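Local coordinates for MlnE (Bacillus amyloliquefaciens subsp. plantarum, PDB 5D2E), which probably reduces a beta-keto group of the growing polyketide with NADPH, as the N-terminal B-type ketoreductase piece of a macrolactin assembly-line synthase, at residues 181-193 against 426-438. Numbering follows the deposited sequence.
Sequences EGEVQPIYNAVES and GCMDGFTQYRSMK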
loop_
_atom_site.group_PDB
_atom_site.type_symbol
_atom_site.label_atom_id
_atom_site.label_comp_id
_atom_site.label_asym_id
_atom_site.label_seq_id
_atom_site.Cartn_x
_atom_site.Cartn_y
_atom_site.Cartn_z
ATOM N N GLU A 181 -1.012 6.891 19.243
ATOM C CA GLU A 181 -2.025 7.917 19.050
ATOM C C GLU A 181 -1.357 9.168 18.531
ATOM O O GLU A 181 -0.340 9.537 19.011
ATOM C CB GLU A 181 -2.757 8.165 20.372
ATOM C CG GLU A 181 -3.830 9.220 20.277
ATOM C CD GLU A 181 -4.602 9.320 21.589
ATOM O OE1 GLU A 181 -4.225 8.661 22.581
ATOM O OE2 GLU A 181 -5.632 10.032 21.594
ATOM N N GLY A 182 -1.892 9.755 17.451
ATOM C CA GLY A 182 -1.346 10.976 16.866
ATOM C C GLY A 182 -0.252 10.717 15.832
ATOM O O GLY A 182 0.186 11.634 15.190
ATOM N N GLU A 183 0.130 9.449 15.630
ATOM C CA GLU A 183 1.179 9.086 14.705
ATOM C C GLU A 183 0.675 8.158 13.624
ATOM O O GLU A 183 -0.351 7.490 13.779
ATOM C CB GLU A 183 2.316 8.405 15.459
ATOM C CG GLU A 183 2.812 9.216 16.623
ATOM C CD GLU A 183 3.657 10.448 16.296
ATOM O OE1 GLU A 183 4.285 10.573 15.185
ATOM O OE2 GLU A 183 3.722 11.322 17.228
ATOM N N VAL A 184 1.481 8.031 12.571
ATOM C CA VAL A 184 1.143 7.191 11.432
ATOM C C VAL A 184 2.345 6.334 11.032
ATOM O O VAL A 184 3.480 6.743 11.164
ATOM C CB VAL A 184 0.702 8.058 10.226
ATOM C CG1 VAL A 184 -0.548 8.821 10.607
ATOM C CG2 VAL A 184 1.819 8.995 9.778
ATOM N N GLN A 185 2.058 5.162 10.487
ATOM C CA GLN A 185 3.079 4.214 10.010
ATOM C C GLN A 185 2.714 3.680 8.594
ATOM O O GLN A 185 2.269 2.529 8.446
ATOM C CB GLN A 185 3.199 3.075 10.984
ATOM C CG GLN A 185 3.815 3.443 12.333
ATOM C CD GLN A 185 5.326 3.645 12.311
ATOM O OE1 GLN A 185 5.905 4.045 11.318
ATOM N NE2 GLN A 185 5.947 3.420 13.464
ATOM N N PRO A 186 2.875 4.521 7.578
ATOM C CA PRO A 186 2.485 4.143 6.205
ATOM C C PRO A 186 3.236 2.970 5.670
ATOM O O PRO A 186 2.642 2.144 5.021
ATOM C CB PRO A 186 2.760 5.386 5.362
ATOM C CG PRO A 186 3.124 6.468 6.294
ATOM C CD PRO A 186 3.334 5.923 7.676
ATOM N N ILE A 187 4.509 2.868 6.008
ATOM C CA ILE A 187 5.328 1.733 5.581
ATOM C C ILE A 187 4.932 0.468 6.337
ATOM O O ILE A 187 4.520 -0.566 5.733
ATOM C CB ILE A 187 6.814 2.047 5.698
ATOM C CG1 ILE A 187 7.186 3.075 4.674
ATOM C CG2 ILE A 187 7.683 0.824 5.519
ATOM C CD1 ILE A 187 8.620 3.567 4.727
ATOM N N TYR A 188 4.904 0.548 7.665
ATOM C CA TYR A 188 4.637 -0.672 8.380
ATOM C C TYR A 188 3.214 -1.181 8.149
ATOM O O TYR A 188 2.988 -2.382 8.077
ATOM C CB TYR A 188 4.915 -0.509 9.864
ATOM C CG TYR A 188 6.309 -0.199 10.251
ATOM C CD1 TYR A 188 7.362 -0.655 9.533
ATOM C CD2 TYR A 188 6.594 0.483 11.438
ATOM C CE1 TYR A 188 8.670 -0.408 9.922
ATOM C CE2 TYR A 188 7.880 0.717 11.841
ATOM C CZ TYR A 188 8.936 0.258 11.109
ATOM O OH TYR A 188 10.258 0.446 11.508
ATOM N N ASN A 189 2.256 -0.262 8.002
ATOM C CA ASN A 189 0.850 -0.622 7.764
ATOM C C ASN A 189 0.670 -1.325 6.362
ATOM O O ASN A 189 -0.105 -2.255 6.202
ATOM C CB ASN A 189 0.025 0.687 7.826
ATOM C CG ASN A 189 -1.407 0.489 7.405
ATOM O OD1 ASN A 189 -1.795 0.935 6.322
ATOM N ND2 ASN A 189 -2.157 -0.197 8.200
ATOM N N ALA A 190 1.512 -0.948 5.420
ATOM C CA ALA A 190 1.444 -1.513 4.039
ATOM C C ALA A 190 1.858 -2.984 3.951
ATOM O O ALA A 190 1.498 -3.697 3.010
ATOM C CB ALA A 190 2.215 -0.657 3.058
ATOM N N VAL A 191 2.569 -3.483 4.953
ATOM C CA VAL A 191 2.945 -4.879 4.975
ATOM C C VAL A 191 1.809 -5.845 4.861
ATOM O O VAL A 191 2.001 -6.881 4.276
ATOM C CB VAL A 191 3.783 -5.176 6.232
ATOM C CG1 VAL A 191 4.047 -6.644 6.420
ATOM C CG2 VAL A 191 5.083 -4.374 6.198
ATOM N N GLU A 192 0.635 -5.489 5.355
ATOM C CA GLU A 192 -0.516 -6.309 5.249
ATOM C C GLU A 192 -0.771 -6.736 3.778
ATOM O O GLU A 192 -1.100 -7.885 3.536
ATOM C CB GLU A 192 -1.740 -5.568 5.755
ATOM C CG GLU A 192 -3.030 -6.366 5.627
ATOM C CD GLU A 192 -4.288 -5.480 5.566
ATOM O OE1 GLU A 192 -4.169 -4.228 5.460
ATOM O OE2 GLU A 192 -5.402 -6.052 5.621
ATOM N N SER A 193 -0.619 -5.792 2.843
ATOM C CA SER A 193 -0.843 -6.035 1.391
ATOM C C SER A 193 0.179 -7.050 0.882
ATOM O O SER A 193 -0.168 -7.941 0.183
ATOM C CB SER A 193 -0.645 -4.747 0.634
ATOM O OG SER A 193 -1.527 -3.748 1.057
ATOM N N GLY A 426 -0.200 -0.021 -1.251
ATOM C CA GLY A 426 -0.751 0.044 0.100
ATOM C C GLY A 426 -0.058 1.131 0.904
ATOM O O GLY A 426 -0.684 1.764 1.779
ATOM N N CYS A 427 1.206 1.383 0.586
ATOM C CA CYS A 427 1.945 2.456 1.198
ATOM C C CYS A 427 1.352 3.862 0.873
ATOM O O CYS A 427 1.165 4.660 1.788
ATOM C CB CYS A 427 3.385 2.317 0.867
ATOM S SG CYS A 427 4.354 3.530 1.717
ATOM N N MET A 428 0.980 4.119 -0.369
ATOM C CA MET A 428 0.241 5.326 -0.699
ATOM C C MET A 428 -1.056 5.445 0.045
ATOM O O MET A 428 -1.417 6.526 0.479
ATOM C CB MET A 428 -0.032 5.424 -2.218
ATOM C CG MET A 428 1.227 5.394 -3.014
ATOM S SD MET A 428 1.157 5.900 -4.731
ATOM C CE MET A 428 -0.059 4.772 -5.409
ATOM N N ASP A 429 -1.804 4.347 0.134
ATOM C CA ASP A 429 -3.051 4.341 0.813
ATOM C C ASP A 429 -2.901 4.841 2.294
ATOM O O ASP A 429 -3.701 5.683 2.759
ATOM C CB ASP A 429 -3.704 2.971 0.841
ATOM C CG ASP A 429 -3.955 2.367 -0.551
ATOM O OD1 ASP A 429 -3.972 3.090 -1.556
ATOM O OD2 ASP A 429 -4.198 1.142 -0.579
ATOM N N GLY A 430 -1.885 4.338 2.991
ATOM C CA GLY A 430 -1.570 4.780 4.348
ATOM C C GLY A 430 -0.951 6.184 4.424
ATOM O O GLY A 430 -1.194 6.928 5.400
ATOM N N PHE A 431 -0.280 6.609 3.356
ATOM C CA PHE A 431 0.358 7.897 3.348
ATOM C C PHE A 431 -0.646 9.040 3.408
ATOM O O PHE A 431 -0.310 10.165 3.806
ATOM C CB PHE A 431 1.300 8.046 2.149
ATOM C CG PHE A 431 2.167 9.285 2.207
ATOM C CD1 PHE A 431 3.220 9.376 3.121
ATOM C CD2 PHE A 431 1.909 10.384 1.388
ATOM C CE1 PHE A 431 4.014 10.532 3.194
ATOM C CE2 PHE A 431 2.737 11.499 1.415
ATOM C CZ PHE A 431 3.774 11.602 2.319
ATOM N N THR A 432 -1.889 8.759 2.986
ATOM C CA THR A 432 -2.934 9.731 3.068
ATOM C C THR A 432 -3.041 10.244 4.531
ATOM O O THR A 432 -3.351 11.439 4.754
ATOM C CB THR A 432 -4.321 9.172 2.718
ATOM O OG1 THR A 432 -4.591 8.084 3.570
ATOM C CG2 THR A 432 -4.435 8.724 1.240
ATOM N N GLN A 433 -2.821 9.377 5.506
ATOM C CA GLN A 433 -2.942 9.779 6.918
ATOM C C GLN A 433 -1.802 10.687 7.342
ATOM O O GLN A 433 -1.971 11.454 8.267
ATOM C CB GLN A 433 -2.895 8.557 7.803
ATOM C CG GLN A 433 -4.133 7.693 7.660
ATOM C CD GLN A 433 -4.106 6.572 8.729
ATOM O OE1 GLN A 433 -3.897 6.832 9.952
ATOM N NE2 GLN A 433 -4.249 5.316 8.272
ATOM N N TYR A 434 -0.634 10.573 6.712
ATOM C CA TYR A 434 0.462 11.440 6.992
ATOM C C TYR A 434 0.131 12.843 6.535
ATOM O O TYR A 434 0.384 13.845 7.221
ATOM C CB TYR A 434 1.750 10.917 6.337
ATOM C CG TYR A 434 2.986 11.795 6.510
ATOM C CD1 TYR A 434 3.284 12.829 5.600
ATOM C CD2 TYR A 434 3.857 11.594 7.582
ATOM C CE1 TYR A 434 4.426 13.610 5.739
ATOM C CE2 TYR A 434 4.986 12.403 7.749
ATOM C CZ TYR A 434 5.262 13.411 6.833
ATOM O OH TYR A 434 6.412 14.169 6.986
ATOM N N ARG A 435 -0.426 12.951 5.340
ATOM C CA ARG A 435 -0.752 14.285 4.821
ATOM C C ARG A 435 -1.787 14.982 5.716
ATOM O O ARG A 435 -1.718 16.181 5.931
ATOM C CB ARG A 435 -1.257 14.196 3.363
ATOM C CG ARG A 435 -0.167 13.686 2.444
ATOM C CD ARG A 435 -0.482 14.023 0.996
ATOM N NE ARG A 435 0.066 15.343 0.655
ATOM C CZ ARG A 435 -0.639 16.380 0.268
ATOM N NH1 ARG A 435 -1.966 16.337 0.218
ATOM N NH2 ARG A 435 -0.002 17.452 -0.060
ATOM N N SER A 436 -2.745 14.203 6.199
ATOM C CA SER A 436 -3.756 14.648 7.116
ATOM C C SER A 436 -3.099 15.109 8.415
ATOM O O SER A 436 -3.445 16.157 8.976
ATOM C CB SER A 436 -4.666 13.436 7.380
ATOM O OG SER A 436 -5.731 13.886 8.096
ATOM N N MET A 437 -2.266 14.241 8.985
ATOM C CA MET A 437 -1.593 14.538 10.248
ATOM C C MET A 437 -0.835 15.852 10.151
ATOM O O MET A 437 -0.822 16.647 11.094
ATOM C CB MET A 437 -0.610 13.420 10.617
ATOM C CG MET A 437 0.307 13.687 11.824
ATOM S SD MET A 437 1.436 12.302 12.170
ATOM C CE MET A 437 2.694 12.543 10.951
ATOM N N LYS A 438 -0.233 16.109 9.005
ATOM C CA LYS A 438 0.574 17.282 8.838
ATOM C C LYS A 438 -0.262 18.509 8.438
ATOM O O LYS A 438 0.294 19.549 8.236
ATOM C CB LYS A 438 1.703 17.040 7.803
ATOM C CG LYS A 438 2.796 16.120 8.215
ATOM C CD LYS A 438 3.391 16.476 9.578
ATOM C CE LYS A 438 4.565 15.558 9.777
ATOM N NZ LYS A 438 5.062 15.537 11.160
HETATM O O HOH W 1 -2.393 5.572 11.953
#
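Val-184 sits over the second half of helix 426-437 and splits its two methyls between three side chains. CG1, anti to the carbonyl carbon (chi1 -63°), lies 3.7 Å from Gln-433 CB, while CG2 reaches the edge of the Tyr-434 ring, in its plane, and packs 3.8 Å from Met-437 CE. The extended first two torsions of Met-437 carry SD out to 3.3 Å from Gly-182 O, and the bend at chi3 (79°) then turns CE back onto the valine. No direct hydrogen bond crosses the contact; a water lies between Gln-433 OE1, at 2.8 Å, and Glu-183 O, which it approaches only weakly.

Further down, helix 186-193 starts directly on the other helix. Pro-186 lays CB on the backbone at Gly-430 and Phe-431, 3.8 Å from Phe-431 N, and its CG meets the ring edge of Phe-431. Glycines make this closeness possible: at Gly-430 a CB would press on Pro-186 CA, and at Gly-426 one would collide with Ser-193 OG, which is held by the carbonyl O of Ala-411. Ala-190 CB fits against the peptide joining Gly-426 to Cys-427, 3.4 Å from Cys-427 N. Cys-427 brings its sulfur alongside Ile-187, SG lying 4.1 Å from Ile-187 CG1.

The axes approach to 7.9 Å at 141°, a tight, roughly antiparallel helix pair built on small residues. It joins the N-terminal structural subdomain to the catalytic one, where helix 419-437 also carries Tyr-421, which binds NADP(+), an arrangement consistent with the paired Rossmann-like subdomains of modular polyketide ketoreductases.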